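Local coordinates for trichothecene 3-O-acetyltransferase (Gibberella zeae, PDB 2RKV), which transfers the acetyl group of acetyl-CoA to the 3-hydroxyl of trichothecene mycotoxins, as an enzyme of the BAHD acyltransferase superfamily, at residues Ser228-Phe233 and Leu429-Met434; Ser274-Glu279 and Lys438-Trp443. All blocks are in the same frame, centred on the assembly; numbering follows the deposited sequence. Where two conformers were deposited one is given.

Interaction 1: Ser228-Phe233 and Leu429-Met434; sequences SASWAF and LRDEDM
Ser230 and Leu429 face each other as an antiparallel hydrogen-bonded pair, each backbone N donating to the other's O over 3.1 Å, and the next pair, Ala229 with Arg430, is non-hydrogen-bonded, its CA atoms 3.9 Å apart. Here strand 423-430 meets the start of strand 229-236 and turns directly into helix 431-439, with Arg430 as N-cap. Past the last pair, Asp431 N still donates to Ser228 O at 2.8 Å, a nearly straight bond (163°) that ties the first turn of the helix to the residue just ahead of strand 229-236. Ser228 OG, anti to its backbone N (chi1 -179°), reaches Asp431 OD2 at 2.6 Å and meets it from above the carboxylate plane. Asp431 OD1 accepts from water: one molecule takes a bond from Ser230 OG and donates to both Asp431 OD1 and Leu429 O. Further along, Met434 bends back over the strand, its CE lying 3.6 Å from Ser230 OG and 4.1 Å from Ala232 CB. Trp231 points away from 429-434, with NE1 bonded to Glu406 O; its side chain lies about 7 Å from the bound T-2 toxin and touches Leu411 and Tyr413, which line the toxin pocket. The strand-to-helix junction is thus fixed by backbone bonds and by the Asp431 carboxylate, OD2 taking the Ser228 hydroxyl and OD1 water-borne bonds; such donors would be expected to favour its charged form.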
loop_
_atom_site.group_PDB
_atom_site.type_symbol
_atom_site.label_atom_id
_atom_site.label_comp_id
_atom_site.label_asym_id
_atom_site.label_seq_id
_atom_site.Cartn_x
_atom_site.Cartn_y
_atom_site.Cartn_z
ATOM N N SER A 228 2.275 5.591 22.717
ATOM C CA SER A 228 0.833 5.503 22.481
ATOM C C SER A 228 0.487 6.220 21.173
ATOM O O SER A 228 0.738 7.417 21.022
ATOM C CB SER A 228 0.055 6.103 23.651
ATOM O OG SER A 228 -1.343 5.999 23.434
ATOM N N ALA A 229 -0.075 5.471 20.227
ATOM C CA ALA A 229 -0.319 5.987 18.879
ATOM C C ALA A 229 -1.687 5.553 18.360
ATOM O O ALA A 229 -2.355 4.717 18.975
ATOM C CB ALA A 229 0.787 5.527 17.939
ATOM N N SER A 230 -2.106 6.130 17.236
ATOM C CA SER A 230 -3.374 5.758 16.627
ATOM C C SER A 230 -3.348 5.915 15.107
ATOM O O SER A 230 -2.395 6.463 14.555
ATOM C CB SER A 230 -4.529 6.574 17.226
ATOM O OG SER A 230 -4.573 7.891 16.705
ATOM N N TRP A 231 -4.402 5.410 14.466
ATOM C CA TRP A 231 -4.671 5.589 13.036
ATOM C C TRP A 231 -5.872 6.521 12.866
ATOM O O TRP A 231 -6.818 6.475 13.654
ATOM C CB TRP A 231 -5.032 4.240 12.400
ATOM C CG TRP A 231 -3.875 3.389 11.979
ATOM C CD1 TRP A 231 -3.429 2.245 12.581
ATOM C CD2 TRP A 231 -3.033 3.601 10.840
ATOM N NE1 TRP A 231 -2.348 1.744 11.896
ATOM C CE2 TRP A 231 -2.090 2.550 10.815
ATOM C CE3 TRP A 231 -2.992 4.578 9.829
ATOM C CZ2 TRP A 231 -1.099 2.453 9.827
ATOM C CZ3 TRP A 231 -2.003 4.487 8.845
ATOM C CH2 TRP A 231 -1.070 3.427 8.856
ATOM N N ALA A 232 -5.857 7.336 11.815
ATOM C CA ALA A 232 -7.019 8.127 11.439
ATOM C C ALA A 232 -7.016 8.438 9.950
ATOM O O ALA A 232 -5.951 8.679 9.360
ATOM C CB ALA A 232 -7.077 9.432 12.236
ATOM N N PHE A 233 -8.196 8.464 9.347
ATOM C CA PHE A 233 -8.359 8.979 8.025
ATOM C C PHE A 233 -8.648 10.462 8.134
ATOM O O PHE A 233 -9.342 10.898 9.011
ATOM C CB PHE A 233 -9.584 8.403 7.331
ATOM C CG PHE A 233 -9.450 6.960 6.835
ATOM C CD1 PHE A 233 -10.564 6.182 6.715
ATOM C CD2 PHE A 233 -8.241 6.403 6.512
ATOM C CE1 PHE A 233 -10.491 4.901 6.292
ATOM C CE2 PHE A 233 -8.181 5.133 6.068
ATOM C CZ PHE A 233 -9.295 4.384 5.972
ATOM N N LEU A 429 0.143 8.202 13.895
ATOM C CA LEU A 429 1.000 9.135 14.617
ATOM C C LEU A 429 0.875 8.894 16.114
ATOM O O LEU A 429 -0.157 8.412 16.586
ATOM C CB LEU A 429 0.580 10.573 14.302
ATOM C CG LEU A 429 0.790 11.150 12.895
ATOM C CD1 LEU A 429 0.073 12.495 12.782
ATOM C CD2 LEU A 429 2.272 11.283 12.527
ATOM N N ARG A 430 1.917 9.247 16.860
ATOM C CA ARG A 430 1.809 9.214 18.314
ATOM C C ARG A 430 0.762 10.224 18.779
ATOM O O ARG A 430 0.529 11.251 18.121
ATOM C CB ARG A 430 3.172 9.395 18.996
ATOM C CG ARG A 430 3.752 10.812 18.991
ATOM C CD ARG A 430 5.046 10.865 19.815
ATOM N NE ARG A 430 6.088 10.038 19.213
ATOM C CZ ARG A 430 7.223 9.675 19.798
ATOM N NH1 ARG A 430 7.502 10.063 21.038
ATOM N NH2 ARG A 430 8.086 8.912 19.139
ATOM N N ASP A 431 0.108 9.915 19.898
ATOM C CA ASP A 431 -1.047 10.684 20.360
ATOM C C ASP A 431 -0.812 12.192 20.394
ATOM O O ASP A 431 -1.666 12.968 19.962
ATOM C CB ASP A 431 -1.500 10.197 21.737
ATOM C CG ASP A 431 -2.183 8.838 21.691
ATOM O OD1 ASP A 431 -2.469 8.324 20.586
ATOM O OD2 ASP A 431 -2.440 8.281 22.782
ATOM N N GLU A 432 0.341 12.617 20.899
ATOM C CA GLU A 432 0.560 14.054 21.052
ATOM C C GLU A 432 0.664 14.781 19.709
ATOM O O GLU A 432 0.201 15.908 19.586
ATOM C CB GLU A 432 1.724 14.377 21.996
ATOM C CG GLU A 432 3.094 13.907 21.570
ATOM C CD GLU A 432 4.124 14.133 22.663
ATOM O OE1 GLU A 432 4.617 13.134 23.219
ATOM O OE2 GLU A 432 4.424 15.305 22.978
ATOM N N ASP A 433 1.243 14.104 18.711
ATOM C CA ASP A 433 1.262 14.586 17.326
ATOM C C ASP A 433 -0.130 14.594 16.700
ATOM O O ASP A 433 -0.540 15.584 16.096
ATOM C CB ASP A 433 2.190 13.715 16.474
ATOM C CG ASP A 433 3.659 13.961 16.759
ATOM O OD1 ASP A 433 3.991 14.856 17.574
ATOM O OD2 ASP A 433 4.489 13.249 16.167
ATOM N N MET A 434 -0.852 13.483 16.835
ATOM C CA MET A 434 -2.203 13.397 16.290
ATOM C C MET A 434 -3.132 14.467 16.868
ATOM O O MET A 434 -3.872 15.115 16.123
ATOM C CB MET A 434 -2.791 11.996 16.496
ATOM C CG MET A 434 -4.126 11.784 15.794
ATOM S SD MET A 434 -3.946 11.591 13.999
ATOM C CE MET A 434 -3.405 9.884 13.917
HETATM O O HOH W 1 -3.645 5.848 21.536
HETATM O O HOH W 2 -2.623 9.106 18.013
#

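Interaction 2: Ser274-Glu279 and Lys438-Trp443; sequences SRVRLE and KADKEW
The guanidinium of Arg275 has Glu442 over one face and Asp440 at its edge. On the face, Glu442 CB sits 3.5 Å above the plane, offset toward the rim, and OE2 of the same residue is 3.4 Å from Arg275 NE; it lies well out of the plane, where no N-H points at it, and acts by charge alone. At the edge Arg275 grips Asp440 side-on with two nitrogens, NE and NH1, one to each carboxylate oxygen, and the three residues form a salt-bridge network between the last turns of helix 261-277 and the N-cap of the short helix 441-444. Arg275 NE donates almost straight (169°) to the syn side of Asp440 OD2 at 2.9 Å, while NH1 reaches OD1 at 3.1 Å, less directly and from above the carboxylate. The two flat groups are turned 46° from one another, consistent with the less straight second bond. The arginine chain runs out extended and then bends at chi3 (64°), which brings NE up to the aspartate. Val276 packs on Arg436 and Leu437 of helix 431-439, its CG1 4.0 Å from Asp440 OD2. Trp443 turns its indole away, edge-to-face with Phe234. Asp440 also caps its own helix, and the cap and the salt bridge share one atom: OD1 accepts from Arg275 NH1, weakly from Glu442 N and, on its anti side, from Trp443 N at 2.9 Å.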
loop_
_atom_site.group_PDB
_atom_site.type_symbol
_atom_site.label_atom_id
_atom_site.label_comp_id
_atom_site.label_asym_id
_atom_site.label_seq_id
_atom_site.Cartn_x
_atom_site.Cartn_y
_atom_site.Cartn_z
ATOM N N SER A 274 5.873 18.026 10.570
ATOM C CA SER A 274 7.088 18.661 11.074
ATOM C C SER A 274 6.733 19.844 11.964
ATOM O O SER A 274 7.295 19.986 13.052
ATOM C CB SER A 274 8.020 19.068 9.931
ATOM O OG SER A 274 8.453 17.917 9.219
ATOM N N ARG A 275 5.778 20.656 11.514
ATOM C CA ARG A 275 5.269 21.787 12.298
ATOM C C ARG A 275 4.784 21.367 13.695
ATOM O O ARG A 275 5.236 21.930 14.694
ATOM C CB ARG A 275 4.159 22.524 11.542
ATOM C CG ARG A 275 3.533 23.693 12.322
ATOM C CD ARG A 275 2.585 24.531 11.458
ATOM N NE ARG A 275 1.413 23.771 11.011
ATOM C CZ ARG A 275 1.267 23.257 9.790
ATOM N NH1 ARG A 275 0.165 22.575 9.483
ATOM N NH2 ARG A 275 2.220 23.412 8.874
ATOM N N VAL A 276 3.880 20.385 13.777
ATOM C CA VAL A 276 3.375 19.966 15.100
ATOM C C VAL A 276 4.469 19.316 15.953
ATOM O O VAL A 276 4.454 19.434 17.183
ATOM C CB VAL A 276 2.095 19.074 15.050
ATOM C CG1 VAL A 276 0.986 19.754 14.246
ATOM C CG2 VAL A 276 2.408 17.697 14.499
ATOM N N ARG A 277 5.420 18.652 15.301
ATOM C CA ARG A 277 6.519 18.001 16.007
ATOM C C ARG A 277 7.471 19.004 16.671
ATOM O O ARG A 277 8.163 18.653 17.624
ATOM C CB ARG A 277 7.270 17.029 15.095
ATOM C CG ARG A 277 6.491 15.734 14.900
ATOM C CD ARG A 277 6.992 14.884 13.756
ATOM N NE ARG A 277 6.283 13.604 13.760
ATOM C CZ ARG A 277 6.449 12.635 12.865
ATOM N NH1 ARG A 277 7.293 12.783 11.847
ATOM N NH2 ARG A 277 5.751 11.512 12.992
ATOM N N LEU A 278 7.490 20.237 16.163
ATOM C CA LEU A 278 8.270 21.320 16.770
ATOM C C LEU A 278 7.871 21.566 18.221
ATOM O O LEU A 278 8.661 22.106 19.006
ATOM C CB LEU A 278 8.104 22.619 15.979
ATOM C CG LEU A 278 8.884 22.755 14.672
ATOM C CD1 LEU A 278 8.349 23.941 13.886
ATOM C CD2 LEU A 278 10.386 22.897 14.928
ATOM N N GLU A 279 6.648 21.173 18.569
ATOM C CA GLU A 279 6.146 21.311 19.937
ATOM C C GLU A 279 6.762 20.307 20.915
ATOM O O GLU A 279 6.630 20.467 22.129
ATOM C CB GLU A 279 4.616 21.236 19.966
ATOM C CG GLU A 279 3.917 22.320 19.149
ATOM C CD GLU A 279 4.359 23.732 19.527
ATOM O OE1 GLU A 279 4.353 24.060 20.734
ATOM O OE2 GLU A 279 4.710 24.514 18.616
ATOM N N LYS A 438 -4.781 17.597 14.703
ATOM C CA LYS A 438 -6.223 17.750 14.585
ATOM C C LYS A 438 -6.701 19.142 14.993
ATOM O O LYS A 438 -7.755 19.593 14.551
ATOM C CB LYS A 438 -6.942 16.676 15.413
ATOM C CG LYS A 438 -6.848 15.274 14.810
ATOM C CD LYS A 438 -7.246 14.186 15.803
ATOM C CE LYS A 438 -8.695 14.327 16.243
ATOM N NZ LYS A 438 -9.069 13.274 17.225
ATOM N N ALA A 439 -5.916 19.810 15.838
ATOM C CA ALA A 439 -6.249 21.146 16.339
ATOM C C ALA A 439 -5.494 22.255 15.603
ATOM O O ALA A 439 -5.744 23.441 15.843
ATOM C CB ALA A 439 -5.997 21.227 17.842
ATOM N N ASP A 440 -4.590 21.869 14.701
ATOM C CA ASP A 440 -3.767 22.825 13.948
ATOM C C ASP A 440 -4.556 23.474 12.802
ATOM O O ASP A 440 -5.000 22.780 11.881
ATOM C CB ASP A 440 -2.499 22.126 13.439
ATOM C CG ASP A 440 -1.568 23.054 12.663
ATOM O OD1 ASP A 440 -1.941 23.499 11.560
ATOM O OD2 ASP A 440 -0.442 23.300 13.135
ATOM N N LYS A 441 -4.689 24.803 12.847
ATOM C CA LYS A 441 -5.517 25.535 11.878
ATOM C C LYS A 441 -4.982 25.515 10.441
ATOM O O LYS A 441 -5.762 25.590 9.486
ATOM C CB LYS A 441 -5.771 26.980 12.340
ATOM C CG LYS A 441 -4.576 27.918 12.236
ATOM N N GLU A 442 -3.664 25.423 10.281
ATOM C CA GLU A 442 -3.079 25.347 8.939
ATOM C C GLU A 442 -3.389 23.979 8.302
ATOM O O GLU A 442 -3.578 23.876 7.088
ATOM C CB GLU A 442 -1.575 25.632 8.966
ATOM C CG GLU A 442 -1.244 27.120 9.233
ATOM C CD GLU A 442 0.247 27.388 9.389
ATOM O OE1 GLU A 442 0.866 27.889 8.426
ATOM O OE2 GLU A 442 0.803 27.101 10.470
ATOM N N TRP A 443 -3.461 22.954 9.145
ATOM C CA TRP A 443 -3.839 21.600 8.727
ATOM C C TRP A 443 -5.336 21.494 8.442
ATOM O O TRP A 443 -5.737 21.063 7.363
ATOM C CB TRP A 443 -3.404 20.592 9.799
ATOM C CG TRP A 443 -3.912 19.173 9.612
ATOM C CD1 TRP A 443 -4.967 18.587 10.264
ATOM C CD2 TRP A 443 -3.375 18.168 8.732
ATOM N NE1 TRP A 443 -5.118 17.284 9.847
ATOM C CE2 TRP A 443 -4.156 16.999 8.909
ATOM C CE3 TRP A 443 -2.315 18.142 7.816
ATOM C CZ2 TRP A 443 -3.909 15.812 8.198
ATOM C CZ3 TRP A 443 -2.064 16.952 7.104
ATOM C CH2 TRP A 443 -2.862 15.808 7.305
#

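Overall arrangement
Following the chain, strand 229-236 comes first, then helix 261-277, and after a long excursion strand 423-430 leads into helices 431-439 and 441-444 near the C terminus. Interaction 1 closes a loop of 195 residues between its segments and interaction 2 one of 158; the two cross, since their segments alternate along the chain. Helix 431-439 connects them: its first turn belongs to interaction 1, and interaction 2 is made just past its end, at the start of helix 441-444, with the centres 13 Å apart. Between them Asp433 makes a salt bridge to Arg277, whose NH2 also packs against Leu429. Together the contacts bind the C-terminal helices to the seven-stranded sheet and to helix 261-277.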